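Local coordinates for protein SmhB (PDB 6ZZ5) that forms part of Smh, the tripartite alpha-pore-forming toxin of Serratia marcescens, and is seen here in its soluble form, at residues Ala61-Leu65 against Lys66-Pro70; His21-Thr24 against Tyr25-Val29; Val119-Asn122 against Thr123-Ile127; Thr52-Gly55 against Ala56-His60; Lys329-Lys332 against Gln333-Gly337. All coordinates share one frame; numbering follows the deposited sequence.

Contact 1: residues Ala61-Leu65 against Lys66-Pro70; sequences AEHYL and KDIQP
His63 reaches one turn along helix 44-92 to hold Asp67. Its CB starts out heading away from the next turn, but CG lies anti to the backbone N (chi1 176°), beside the residue's own carbonyl carbon, which swings the imidazole toward the C-terminal side, within reach of Asp67. CG itself is 3.8 Å from Asp67 OD2. Further out, ND1 donates a short hydrogen bond of 2.6 Å to the same Asp67 OD2, which lies in the ring plane and accepts through its anti lone pair; carboxylate and imidazole planes are 60° apart. CE1 comes within 3.7 Å of Asp67 CB, and at the far end of the ring NE2 is 4.2 Å from Ile68 CD1, with Thr126 of helix 99-151 packed on the same histidine. The carboxylate would tend to stabilise a protonated imidazole. Beside it, Ile68 CG2 meets Tyr64 CE1 at 3.7 Å. Tyr64 O takes two N-H groups: Ile68 N from above the carbonyl plane, and Gln69 N, five residues on, at 2.8 Å. Leu65 O meets Pro70 CD at 3.6 Å, where a proline offers no N-H. This is a pi-bulge running into a proline kink, within a long helix of the bundle.

Contact 2: residues His21-Thr24 against Tyr25-Val29; sequences HIQT and YCNSV
Cys26 packs one turn above Ile22 on helix 4-30, a helix enclosed within the elongated helical bundle of this HBL-type toxin component. The tight side is buried and packed on two helices: Ile22 CG1 lies 4.0 Å from Cys26 SG, with Leu267 of helix 252-300 against the cysteine and Tyr64 of helix 44-92 against the isoleucine. Underneath, Cys26 N donates to Ile22 O over 2.8 Å. Tyr25, also buried, presses its CB to 3.5 Å from Ile22 O, then carries its ring away to helix 252-300, where OH bonds to Gly263 O. The looser side is that of Gln23 and Asn27, both partly exposed. Their side chains run alongside each other, pointing the same way with amide planes only 18° apart, and come no nearer than 4.1 Å, from Gln23 CG to Asn27 ND2. Leu65 of helix 44-92 touches both. Thr24 spends its hydroxyl on Leu20 O, one turn back, and its side chain faces the sheet through Met218 and Thr194. Ser28 OG, also hydrogen-bonded to Gly214 N, takes the crowded position between backbone N and carbonyl carbon (chi1 79°) and donates to Tyr25 O at 2.6 Å; Val29 N reaches the same oxygen at 3.1 Å.

Contact 3: residues Val119-Asn122 against Thr123-Ile127; sequences VSAN and TRRTI. With SO4 (sulfate ion), chain E.
Arg125 lays one face of its guanidinium over Ala121: the carbonyl Ala121 O stands 3.6 Å off the plane, displaced toward the rim, and Ala121 CB is 3.8 Å from Arg125 NH2. CG sits beside the backbone N (chi1 -68°) and the chain stays extended to NE, so that the group runs back along helix 99-151. At its edge, Arg125 NH1 reaches Asn122 OD1 at 2.6 Å, a weak bond because the angle is only 128°; amide and guanidinium are turned 62° apart, and NH1 also has a salt bridge to Glu118. On the other side of the group, along the NE/NH2 edge, Arg125 NE gives a straight bond of 2.7 Å to sulfate O1, and NH2 bonds to O2. Arg124 comes to the same ion by a chain bent at its third torsion, with Arg124 NH1 at 2.7 Å from sulfate O4. One turn on, Asn122 O takes both Thr126 N and, at 2.9 Å, Thr126 OG1, while a water joins Val119 O to Thr123 OG1. The sulfate probably came from the crystallisation liquor, but neighbouring arginines that share it imply a surface patch suited to an anion, its positive charge probably offset in part by Glu118.

Contact 4: residues Thr52-Gly55 against Ala56-His60; sequences TGLG and AARQH
Arg58 folds its aliphatic stem over Leu54, one turn earlier in helix 44-92, a long helix in the bundle that characterises this HBL-type toxin fold. Arg58 CG lies beside its backbone N (chi1 -67°), which sets it 3.1 Å from Leu54 O, a close approach of a methylene to a carbonyl. The next carbon, Arg58 CD, is 4.0 Å from Leu54 CG, and Leu54 CD1 meets Arg58 CG at a similar distance, the two side chains slanting across each other. Leu54 O also receives the straight backbone bond from Arg58 N (2.8 Å, 168°), making it the point where stem and backbone of the arginine both converge. Beyond CD the chain bends at its third torsion, and NH1 ends near Arg30 O, to which it makes a weak hydrogen bond; Gln32 and Met213, both in loops, pack on Leu54.

The neighbouring positions are small. Gly53 and Gly55 bring backbone alone to the contact, Gly53 O accepting from Ala57 N at 2.8 Å. Ala56 CB is 3.5 Å from Gly53 O, and Tyr264 of helix 252-300 touches Ala56, Ala57 and His60. At the start of the segment Thr52 turns its hydroxyl back to Arg48 O.

Further along, the imidazole of His60 is tied down by helix 99-151: NE2 is hydrogen-bonded to Asp137, and Leu130, Lys133 and Leu134 pack around the ring. Within its own helix, Ala56 O lies over one face of the His60 ring, 3.1 Å above the plane and offset toward the rim.

Contact 5: residues Lys329-Lys332 against Gln333-Gly337; sequences KIIK and QQMAG
Ile331 and Met335 make the apolar part of this contact, lying side by side and pointing the same way. It is the CG2 branch of the isoleucine that does the touching: its CG1 lies beside the backbone N (chi1 -69°), which turns CG2 toward the carbonyl side and puts it 3.7 Å from Met335 SD. The methionine stem comes in close as well, Met335 CG standing 3.2 Å from Ile331 O. A lesser pair, Ile330 CG2 and Gln334 CG, is 4.2 Å apart.

Ile331 and Met335 mark the buried face of helix 321-336. Ile331 packs on Met12, Asn13 and Ser16 of helix 4-30, and Met335 on Gln69 and Ile73 of helix 44-92, so the helix is laid along the side of the bundle just before the chain enters the short strand 339-340.

Among the polar stems, Gln334 is buried, its CG beside the backbone N (chi1 -69°) and 3.3 Å from Ile330 O before the chain bends at chi2. Others sit nearer the outside. Gln333 extends back along the helix with its CG 3.4 Å from Lys329 O. Lys332 turns away to give NZ to Thr77 OG1; beyond the two segments, Lys329 NZ has a bound sulfate as a long, weak ionic partner.

Backbone bonds of the i to i+4 kind run up to Ala336 N, which donates to Lys332 O at 3.0 Å. At the exit the turn tightens: Gly337, the first residue to leave helical geometry, bonds through its N to Gln334 O at 3.2 Å.

How the contacts relate
Every contact joins neighbouring turns of one helix, so none closes a long loop, and none encloses or crosses another. From the N terminus contact 2 comes first, on helix 4-30. Helix 44-92 then carries contact 4 and, adjoining it in sequence, contact 1. Contact 3 follows on helix 99-151, and contact 5 comes much later, on helix 321-336. Contact 1 ties most of them together: Tyr64 OH meets Ile22 CG2 of contact 2, Ile68 CG1 meets Thr126 CG2 of contact 3, and Gln69 touches Met335 of contact 5. Contacts 2 and 4 join through Val29 CG1 and Ala57 O. Contacts 4 and 5 lie farthest apart, about 29 Å between centres.

Contact 1: residues Ala61-Leu65 against Lys66-Pro70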
loop_
_atom_site.group_PDB
_atom_site.type_symbol
_atom_site.label_atom_id
_atom_site.label_comp_id
_atom_site.label_asym_id
_atom_site.label_seq_id
_atom_site.Cartn_x
_atom_site.Cartn_y
_atom_site.Cartn_z
ATOM N N ALA A 61 -0.835 6.718 10.564
ATOM C CA ALA A 61 -0.832 5.261 10.334
ATOM C C ALA A 61 -2.197 4.687 10.737
ATOM O O ALA A 61 -2.745 3.878 9.943
ATOM C CB ALA A 61 0.260 4.608 11.140
ATOM N N GLU A 62 -2.697 5.068 11.917
ATOM C CA GLU A 62 -4.024 4.608 12.427
ATOM C C GLU A 62 -5.111 5.098 11.464
ATOM O O GLU A 62 -6.080 4.352 11.185
ATOM C CB GLU A 62 -4.278 5.150 13.833
ATOM C CG GLU A 62 -5.612 4.738 14.430
ATOM C CD GLU A 62 -5.647 3.299 14.906
ATOM O OE1 GLU A 62 -4.713 2.526 14.534
ATOM O OE2 GLU A 62 -6.630 2.929 15.632
ATOM N N HIS A 63 -5.006 6.326 10.989
ATOM C CA HIS A 63 -6.025 6.881 10.053
ATOM C C HIS A 63 -6.044 6.020 8.768
ATOM O O HIS A 63 -7.117 5.621 8.290
ATOM C CB HIS A 63 -5.751 8.349 9.811
ATOM C CG HIS A 63 -6.674 8.950 8.809
ATOM N ND1 HIS A 63 -8.076 8.826 8.916
ATOM C CD2 HIS A 63 -6.416 9.656 7.689
ATOM C CE1 HIS A 63 -8.625 9.466 7.903
ATOM N NE2 HIS A 63 -7.615 9.970 7.136
ATOM N N TYR A 64 -4.875 5.700 8.229
ATOM C CA TYR A 64 -4.797 4.798 7.062
ATOM C C TYR A 64 -5.504 3.485 7.409
ATOM O O TYR A 64 -6.420 3.023 6.659
ATOM C CB TYR A 64 -3.365 4.534 6.574
ATOM C CG TYR A 64 -3.483 3.597 5.411
ATOM C CD1 TYR A 64 -3.805 4.073 4.151
ATOM C CD2 TYR A 64 -3.366 2.237 5.588
ATOM C CE1 TYR A 64 -4.037 3.192 3.106
ATOM C CE2 TYR A 64 -3.528 1.357 4.542
ATOM C CZ TYR A 64 -3.922 1.840 3.309
ATOM O OH TYR A 64 -4.166 0.991 2.257
ATOM N N LEU A 65 -5.083 2.858 8.514
ATOM C CA LEU A 65 -5.479 1.464 8.828
ATOM C C LEU A 65 -6.993 1.428 9.062
ATOM O O LEU A 65 -7.628 0.478 8.586
ATOM C CB LEU A 65 -4.731 0.945 10.051
ATOM C CG LEU A 65 -3.239 0.651 9.838
ATOM C CD1 LEU A 65 -2.550 0.311 11.171
ATOM C CD2 LEU A 65 -3.052 -0.532 8.893
ATOM N N LYS A 66 -7.532 2.387 9.806
ATOM C CA LYS A 66 -8.901 2.322 10.340
ATOM C C LYS A 66 -9.848 2.909 9.302
ATOM O O LYS A 66 -11.008 2.454 9.187
ATOM C CB LYS A 66 -9.017 3.002 11.718
ATOM C CG LYS A 66 -8.367 2.263 12.887
ATOM C CD LYS A 66 -8.770 0.770 13.069
ATOM C CE LYS A 66 -7.921 -0.047 14.041
ATOM N NZ LYS A 66 -6.999 -0.999 13.356
ATOM N N ASP A 67 -9.420 3.901 8.540
ATOM C CA ASP A 67 -10.423 4.696 7.784
ATOM C C ASP A 67 -10.192 4.467 6.303
ATOM O O ASP A 67 -11.090 4.739 5.536
ATOM C CB ASP A 67 -10.371 6.184 8.158
ATOM C CG ASP A 67 -10.569 6.472 9.622
ATOM O OD1 ASP A 67 -11.473 5.857 10.226
ATOM O OD2 ASP A 67 -9.828 7.299 10.148
ATOM N N ILE A 68 -8.987 4.090 5.878
ATOM C CA ILE A 68 -8.731 4.059 4.411
ATOM C C ILE A 68 -8.664 2.624 3.916
ATOM O O ILE A 68 -9.348 2.333 2.872
ATOM C CB ILE A 68 -7.501 4.908 4.020
ATOM C CG1 ILE A 68 -7.661 6.333 4.539
ATOM C CG2 ILE A 68 -7.255 4.824 2.521
ATOM C CD1 ILE A 68 -6.460 7.204 4.265
ATOM N N GLN A 69 -7.875 1.758 4.563
ATOM C CA GLN A 69 -7.819 0.333 4.152
ATOM C C GLN A 69 -9.237 -0.225 3.906
ATOM O O GLN A 69 -9.406 -0.984 2.935
ATOM C CB GLN A 69 -7.045 -0.510 5.166
ATOM C CG GLN A 69 -6.817 -1.957 4.758
ATOM C CD GLN A 69 -5.714 -2.196 3.760
ATOM O OE1 GLN A 69 -5.067 -1.277 3.278
ATOM N NE2 GLN A 69 -5.492 -3.447 3.416
ATOM N N PRO A 70 -10.236 -0.062 4.806
ATOM C CA PRO A 70 -11.594 -0.593 4.567
ATOM C C PRO A 70 -12.244 -0.082 3.271
ATOM O O PRO A 70 -13.004 -0.863 2.638
ATOM C CB PRO A 70 -12.446 -0.188 5.777
ATOM C CG PRO A 70 -11.398 0.078 6.837
ATOM C CD PRO A 70 -10.186 0.635 6.103
#

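Contact 2: residues His21-Thr24 against Tyr25-Val29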
loop_
_atom_site.group_PDB
_atom_site.type_symbol
_atom_site.label_atom_id
_atom_site.label_comp_id
_atom_site.label_asym_id
_atom_site.label_seq_id
_atom_site.Cartn_x
_atom_site.Cartn_y
_atom_site.Cartn_z
ATOM N N HIS A 21 1.039 -3.334 1.222
ATOM C CA HIS A 21 2.389 -2.784 1.511
ATOM C C HIS A 21 2.247 -1.611 2.490
ATOM O O HIS A 21 2.911 -1.590 3.554
ATOM C CB HIS A 21 3.032 -2.387 0.170
ATOM C CG HIS A 21 4.452 -1.945 0.254
ATOM N ND1 HIS A 21 5.218 -1.642 -0.889
ATOM C CD2 HIS A 21 5.267 -1.815 1.331
ATOM C CE1 HIS A 21 6.430 -1.283 -0.479
ATOM N NE2 HIS A 21 6.476 -1.375 0.884
ATOM N N ILE A 22 1.414 -0.606 2.166
ATOM C CA ILE A 22 1.207 0.540 3.091
ATOM C C ILE A 22 0.598 0.048 4.415
ATOM O O ILE A 22 1.023 0.535 5.478
ATOM C CB ILE A 22 0.441 1.724 2.441
ATOM C CG1 ILE A 22 0.337 2.890 3.436
ATOM C CG2 ILE A 22 -0.933 1.349 1.899
ATOM C CD1 ILE A 22 -0.124 4.197 2.806
ATOM N N GLN A 23 -0.283 -0.957 4.413
ATOM C CA GLN A 23 -0.840 -1.469 5.692
ATOM C C GLN A 23 0.305 -1.986 6.608
ATOM O O GLN A 23 0.394 -1.592 7.805
ATOM C CB GLN A 23 -1.812 -2.621 5.432
ATOM C CG GLN A 23 -2.290 -3.268 6.695
ATOM C CD GLN A 23 -3.310 -4.336 6.380
ATOM O OE1 GLN A 23 -2.995 -5.303 5.733
ATOM N NE2 GLN A 23 -4.504 -4.186 6.888
ATOM N N THR A 24 1.194 -2.800 6.066
ATOM C CA THR A 24 2.351 -3.328 6.839
ATOM C C THR A 24 3.235 -2.170 7.309
ATOM O O THR A 24 3.679 -2.185 8.460
ATOM C CB THR A 24 3.169 -4.311 6.006
ATOM O OG1 THR A 24 2.258 -5.329 5.586
ATOM C CG2 THR A 24 4.289 -4.944 6.793
ATOM N N TYR A 25 3.523 -1.222 6.421
ATOM C CA TYR A 25 4.314 -0.036 6.783
ATOM C C TYR A 25 3.690 0.665 7.978
ATOM O O TYR A 25 4.428 1.038 8.928
ATOM C CB TYR A 25 4.523 0.888 5.581
ATOM C CG TYR A 25 5.771 1.726 5.700
ATOM C CD1 TYR A 25 5.831 2.782 6.588
ATOM C CD2 TYR A 25 6.879 1.471 4.908
ATOM C CE1 TYR A 25 6.995 3.520 6.755
ATOM C CE2 TYR A 25 8.055 2.200 5.050
ATOM C CZ TYR A 25 8.099 3.234 5.961
ATOM O OH TYR A 25 9.266 3.911 6.044
ATOM N N CYS A 26 2.378 0.907 7.918
ATOM C CA CYS A 26 1.610 1.580 9.003
ATOM C C CYS A 26 1.749 0.780 10.310
ATOM O O CYS A 26 1.866 1.402 11.384
ATOM C CB CYS A 26 0.132 1.765 8.633
ATOM S SG CYS A 26 -0.079 3.059 7.392
ATOM N N ASN A 27 1.654 -0.543 10.249
ATOM C CA ASN A 27 1.810 -1.399 11.463
ATOM C C ASN A 27 3.210 -1.176 12.068
ATOM O O ASN A 27 3.357 -1.162 13.341
ATOM C CB ASN A 27 1.560 -2.885 11.141
ATOM C CG ASN A 27 0.119 -3.187 10.839
ATOM O OD1 ASN A 27 -0.737 -2.526 11.369
ATOM N ND2 ASN A 27 -0.125 -4.236 10.078
ATOM N N SER A 28 4.208 -0.970 11.228
ATOM C CA SER A 28 5.606 -0.783 11.695
ATOM C C SER A 28 5.720 0.552 12.426
ATOM O O SER A 28 6.430 0.621 13.470
ATOM C CB SER A 28 6.641 -0.897 10.614
ATOM O OG SER A 28 6.757 0.282 9.799
ATOM N N VAL A 29 4.965 1.547 11.967
ATOM C CA VAL A 29 4.960 2.886 12.600
ATOM C C VAL A 29 4.319 2.744 13.953
ATOM O O VAL A 29 4.810 3.324 14.891
ATOM C CB VAL A 29 4.244 3.934 11.715
ATOM C CG1 VAL A 29 4.058 5.281 12.418
ATOM C CG2 VAL A 29 4.955 4.100 10.401
#

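Contact 3: residues Val119-Asn122 against Thr123-Ile127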
loop_
_atom_site.group_PDB
_atom_site.type_symbol
_atom_site.label_atom_id
_atom_site.label_comp_id
_atom_site.label_asym_id
_atom_site.label_seq_id
_atom_site.Cartn_x
_atom_site.Cartn_y
_atom_site.Cartn_z
ATOM N N VAL A 119 -17.300 6.544 -4.968
ATOM C CA VAL A 119 -16.592 5.925 -3.825
ATOM C C VAL A 119 -15.065 5.974 -4.102
ATOM O O VAL A 119 -14.315 6.329 -3.196
ATOM C CB VAL A 119 -17.068 4.497 -3.531
ATOM C CG1 VAL A 119 -16.141 3.857 -2.517
ATOM C CG2 VAL A 119 -18.533 4.520 -3.089
ATOM N N SER A 120 -14.630 5.612 -5.309
ATOM C CA SER A 120 -13.200 5.540 -5.656
ATOM C C SER A 120 -12.612 6.957 -5.558
ATOM O O SER A 120 -11.453 7.108 -5.169
ATOM C CB SER A 120 -12.971 4.868 -6.977
ATOM O OG SER A 120 -13.200 5.789 -8.057
ATOM N N ALA A 121 -13.377 7.955 -5.957
ATOM C CA ALA A 121 -12.994 9.375 -5.943
ATOM C C ALA A 121 -12.884 9.867 -4.486
ATOM O O ALA A 121 -11.920 10.586 -4.183
ATOM C CB ALA A 121 -13.978 10.196 -6.718
ATOM N N ASN A 122 -13.808 9.500 -3.601
ATOM C CA ASN A 122 -13.716 9.858 -2.151
ATOM C C ASN A 122 -12.467 9.205 -1.548
ATOM O O ASN A 122 -11.750 9.869 -0.825
ATOM C CB ASN A 122 -15.023 9.585 -1.406
ATOM C CG ASN A 122 -16.055 10.637 -1.766
ATOM O OD1 ASN A 122 -15.686 11.751 -2.196
ATOM N ND2 ASN A 122 -17.337 10.313 -1.633
ATOM N N THR A 123 -12.179 7.967 -1.881
ATOM C CA THR A 123 -10.967 7.251 -1.433
ATOM C C THR A 123 -9.714 8.008 -1.886
ATOM O O THR A 123 -8.833 8.239 -1.044
ATOM C CB THR A 123 -10.985 5.792 -1.902
ATOM O OG1 THR A 123 -12.146 5.209 -1.305
ATOM C CG2 THR A 123 -9.767 5.034 -1.433
ATOM N N ARG A 124 -9.640 8.352 -3.163
ATOM C CA ARG A 124 -8.501 9.112 -3.733
ATOM C C ARG A 124 -8.310 10.417 -2.957
ATOM O O ARG A 124 -7.138 10.789 -2.658
ATOM C CB ARG A 124 -8.716 9.409 -5.214
ATOM C CG ARG A 124 -7.635 10.322 -5.785
ATOM C CD ARG A 124 -7.781 10.643 -7.256
ATOM N NE ARG A 124 -9.135 11.040 -7.566
ATOM C CZ ARG A 124 -9.654 12.236 -7.335
ATOM N NH1 ARG A 124 -8.928 13.195 -6.784
ATOM N NH2 ARG A 124 -10.906 12.482 -7.668
ATOM N N ARG A 125 -9.388 11.146 -2.693
ATOM C CA ARG A 125 -9.287 12.441 -1.995
ATOM C C ARG A 125 -8.830 12.208 -0.544
ATOM O O ARG A 125 -8.032 13.006 -0.019
ATOM C CB ARG A 125 -10.601 13.207 -2.000
ATOM C CG ARG A 125 -11.102 13.738 -3.336
ATOM C CD ARG A 125 -12.562 14.244 -3.157
ATOM N NE ARG A 125 -13.063 14.387 -4.499
ATOM C CZ ARG A 125 -14.079 13.756 -5.057
ATOM N NH1 ARG A 125 -14.927 13.037 -4.361
ATOM N NH2 ARG A 125 -14.332 13.993 -6.329
ATOM N N THR A 126 -9.311 11.166 0.125
ATOM C CA THR A 126 -8.966 10.886 1.522
ATOM C C THR A 126 -7.465 10.547 1.598
ATOM O O THR A 126 -6.750 11.111 2.498
ATOM C CB THR A 126 -9.813 9.764 2.131
ATOM O OG1 THR A 126 -11.159 10.205 1.991
ATOM C CG2 THR A 126 -9.497 9.534 3.590
ATOM N N ILE A 127 -6.986 9.701 0.710
ATOM C CA ILE A 127 -5.535 9.323 0.738
ATOM C C ILE A 127 -4.701 10.535 0.290
ATOM O O ILE A 127 -3.598 10.696 0.832
ATOM C CB ILE A 127 -5.226 7.999 -0.022
ATOM C CG1 ILE A 127 -3.814 7.470 0.264
ATOM C CG2 ILE A 127 -5.372 8.112 -1.528
ATOM C CD1 ILE A 127 -3.432 7.366 1.684
HETATM S S SO4 E . -11.243 16.339 -7.081
HETATM O O1 SO4 E . -11.865 16.411 -5.774
HETATM O O2 SO4 E . -12.122 15.661 -7.998
HETATM O O3 SO4 E . -10.969 17.668 -7.571
HETATM O O4 SO4 E . -10.005 15.625 -6.955
HETATM O O HOH W 1 -14.416 6.286 -0.239
#

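Contact 4: residues Thr52-Gly55 against Ala56-His60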
loop_
_atom_site.group_PDB
_atom_site.type_symbol
_atom_site.label_atom_id
_atom_site.label_comp_id
_atom_site.label_asym_id
_atom_site.label_seq_id
_atom_site.Cartn_x
_atom_site.Cartn_y
_atom_site.Cartn_z
ATOM N N THR A 52 6.599 13.612 20.090
ATOM C CA THR A 52 5.424 14.350 19.564
ATOM C C THR A 52 5.271 13.948 18.105
ATOM O O THR A 52 4.139 13.594 17.692
ATOM C CB THR A 52 5.547 15.874 19.737
ATOM O OG1 THR A 52 5.554 16.042 21.132
ATOM C CG2 THR A 52 4.428 16.689 19.107
ATOM N N GLY A 53 6.369 14.025 17.346
ATOM C CA GLY A 53 6.369 13.546 15.952
ATOM C C GLY A 53 5.883 12.120 15.795
ATOM O O GLY A 53 5.072 11.812 14.873
ATOM N N LEU A 54 6.419 11.210 16.602
ATOM C CA LEU A 54 6.033 9.789 16.541
ATOM C C LEU A 54 4.538 9.639 16.846
ATOM O O LEU A 54 3.913 8.848 16.153
ATOM C CB LEU A 54 6.885 8.942 17.493
ATOM C CG LEU A 54 6.473 7.486 17.630
ATOM C CD1 LEU A 54 6.565 6.742 16.274
ATOM C CD2 LEU A 54 7.336 6.796 18.687
ATOM N N GLY A 55 4.002 10.377 17.799
ATOM C CA GLY A 55 2.547 10.352 18.074
ATOM C C GLY A 55 1.741 10.739 16.855
ATOM O O GLY A 55 0.703 10.118 16.588
ATOM N N ALA A 56 2.193 11.772 16.135
ATOM C CA ALA A 56 1.515 12.261 14.920
ATOM C C ALA A 56 1.626 11.163 13.854
ATOM O O ALA A 56 0.629 10.836 13.175
ATOM C CB ALA A 56 2.134 13.600 14.474
ATOM N N ALA A 57 2.810 10.551 13.719
ATOM C CA ALA A 57 3.015 9.493 12.704
ATOM C C ALA A 57 2.098 8.291 12.999
ATOM O O ALA A 57 1.463 7.768 12.047
ATOM C CB ALA A 57 4.443 9.092 12.673
ATOM N N ARG A 58 2.026 7.893 14.251
ATOM C CA ARG A 58 1.122 6.824 14.730
ATOM C C ARG A 58 -0.325 7.164 14.397
ATOM O O ARG A 58 -1.001 6.278 13.916
ATOM C CB ARG A 58 1.272 6.657 16.248
ATOM C CG ARG A 58 2.642 6.116 16.660
ATOM C CD ARG A 58 2.834 6.032 18.207
ATOM N NE ARG A 58 1.539 5.609 18.743
ATOM C CZ ARG A 58 1.078 4.378 18.707
ATOM N NH1 ARG A 58 1.837 3.383 18.287
ATOM N NH2 ARG A 58 -0.136 4.141 19.137
ATOM N N GLN A 59 -0.780 8.384 14.664
ATOM C CA GLN A 59 -2.149 8.822 14.269
ATOM C C GLN A 59 -2.347 8.713 12.740
ATOM O O GLN A 59 -3.417 8.255 12.300
ATOM C CB GLN A 59 -2.435 10.210 14.835
ATOM C CG GLN A 59 -3.624 10.947 14.195
ATOM C CD GLN A 59 -4.904 10.152 14.064
ATOM O OE1 GLN A 59 -5.177 9.220 14.828
ATOM N NE2 GLN A 59 -5.705 10.514 13.069
ATOM N N HIS A 60 -1.398 9.152 11.922
ATOM C CA HIS A 60 -1.538 9.088 10.453
ATOM C C HIS A 60 -1.673 7.613 10.024
ATOM O O HIS A 60 -2.504 7.323 9.188
ATOM C CB HIS A 60 -0.329 9.750 9.731
ATOM C CG HIS A 60 -0.246 11.219 9.893
ATOM N ND1 HIS A 60 -1.374 12.037 9.852
ATOM C CD2 HIS A 60 0.809 12.012 10.167
ATOM C CE1 HIS A 60 -1.008 13.279 10.052
ATOM N NE2 HIS A 60 0.345 13.297 10.285
#

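Contact 5: residues Lys329-Lys332 against Gln333-Gly337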
loop_
_atom_site.group_PDB
_atom_site.type_symbol
_atom_site.label_atom_id
_atom_site.label_comp_id
_atom_site.label_asym_id
_atom_site.label_seq_id
_atom_site.Cartn_x
_atom_site.Cartn_y
_atom_site.Cartn_z
ATOM N N LYS A 329 -12.314 -12.271 -5.775
ATOM C CA LYS A 329 -12.503 -13.321 -4.735
ATOM C C LYS A 329 -11.130 -13.616 -4.089
ATOM O O LYS A 329 -11.041 -13.704 -2.837
ATOM C CB LYS A 329 -13.076 -14.622 -5.318
ATOM C CG LYS A 329 -14.515 -14.531 -5.858
ATOM C CD LYS A 329 -14.994 -15.842 -6.518
ATOM C CE LYS A 329 -16.092 -15.687 -7.561
ATOM N NZ LYS A 329 -17.295 -15.133 -6.920
ATOM N N ILE A 330 -10.112 -13.750 -4.904
ATOM C CA ILE A 330 -8.730 -14.094 -4.426
ATOM C C ILE A 330 -8.211 -12.905 -3.621
ATOM O O ILE A 330 -7.701 -13.120 -2.512
ATOM C CB ILE A 330 -7.803 -14.483 -5.569
ATOM C CG1 ILE A 330 -8.363 -15.670 -6.365
ATOM C CG2 ILE A 330 -6.406 -14.801 -5.020
ATOM C CD1 ILE A 330 -7.695 -15.852 -7.712
ATOM N N ILE A 331 -8.406 -11.711 -4.131
ATOM C CA ILE A 331 -7.917 -10.484 -3.462
ATOM C C ILE A 331 -8.588 -10.355 -2.109
ATOM O O ILE A 331 -7.868 -10.146 -1.091
ATOM C CB ILE A 331 -8.062 -9.241 -4.349
ATOM C CG1 ILE A 331 -7.082 -9.354 -5.507
ATOM C CG2 ILE A 331 -7.847 -7.975 -3.568
ATOM C CD1 ILE A 331 -7.300 -8.332 -6.554
ATOM N N LYS A 332 -9.907 -10.510 -2.039
ATOM C CA LYS A 332 -10.553 -10.379 -0.707
ATOM C C LYS A 332 -9.954 -11.385 0.291
ATOM O O LYS A 332 -9.721 -11.003 1.473
ATOM C CB LYS A 332 -12.063 -10.455 -0.877
ATOM C CG LYS A 332 -12.634 -9.162 -1.466
ATOM C CD LYS A 332 -14.065 -9.325 -1.973
ATOM C CE LYS A 332 -14.991 -9.700 -0.856
ATOM N NZ LYS A 332 -15.833 -8.555 -0.508
ATOM N N GLN A 333 -9.762 -12.627 -0.125
ATOM C CA GLN A 333 -9.201 -13.700 0.735
ATOM C C GLN A 333 -7.775 -13.326 1.158
ATOM O O GLN A 333 -7.414 -13.461 2.332
ATOM C CB GLN A 333 -9.170 -15.044 -0.002
ATOM C CG GLN A 333 -10.524 -15.725 -0.165
ATOM C CD GLN A 333 -10.328 -17.063 -0.847
ATOM O OE1 GLN A 333 -9.719 -17.153 -1.912
ATOM N NE2 GLN A 333 -10.760 -18.119 -0.192
ATOM N N GLN A 334 -6.955 -12.891 0.222
ATOM C CA GLN A 334 -5.552 -12.486 0.543
ATOM C C GLN A 334 -5.519 -11.326 1.533
ATOM O O GLN A 334 -4.697 -11.346 2.414
ATOM C CB GLN A 334 -4.801 -12.038 -0.697
ATOM C CG GLN A 334 -4.539 -13.199 -1.605
ATOM C CD GLN A 334 -3.259 -13.961 -1.390
ATOM O OE1 GLN A 334 -2.492 -13.749 -0.437
ATOM N NE2 GLN A 334 -3.083 -14.917 -2.295
ATOM N N MET A 335 -6.376 -10.325 1.349
ATOM C CA MET A 335 -6.385 -9.112 2.196
ATOM C C MET A 335 -6.867 -9.471 3.592
ATOM O O MET A 335 -6.350 -8.885 4.544
ATOM C CB MET A 335 -7.207 -7.995 1.546
ATOM C CG MET A 335 -6.516 -7.544 0.268
ATOM S SD MET A 335 -7.249 -6.094 -0.487
ATOM C CE MET A 335 -6.462 -4.865 0.563
ATOM N N ALA A 336 -7.757 -10.440 3.732
ATOM C CA ALA A 336 -8.233 -10.879 5.054
ATOM C C ALA A 336 -7.238 -11.865 5.683
ATOM O O ALA A 336 -7.307 -12.082 6.859
ATOM C CB ALA A 336 -9.624 -11.465 4.939
ATOM N N GLY A 337 -6.324 -12.451 4.933
ATOM C CA GLY A 337 -5.584 -13.654 5.385
ATOM C C GLY A 337 -4.107 -13.355 5.616
ATOM O O GLY A 337 -3.325 -14.307 5.741
#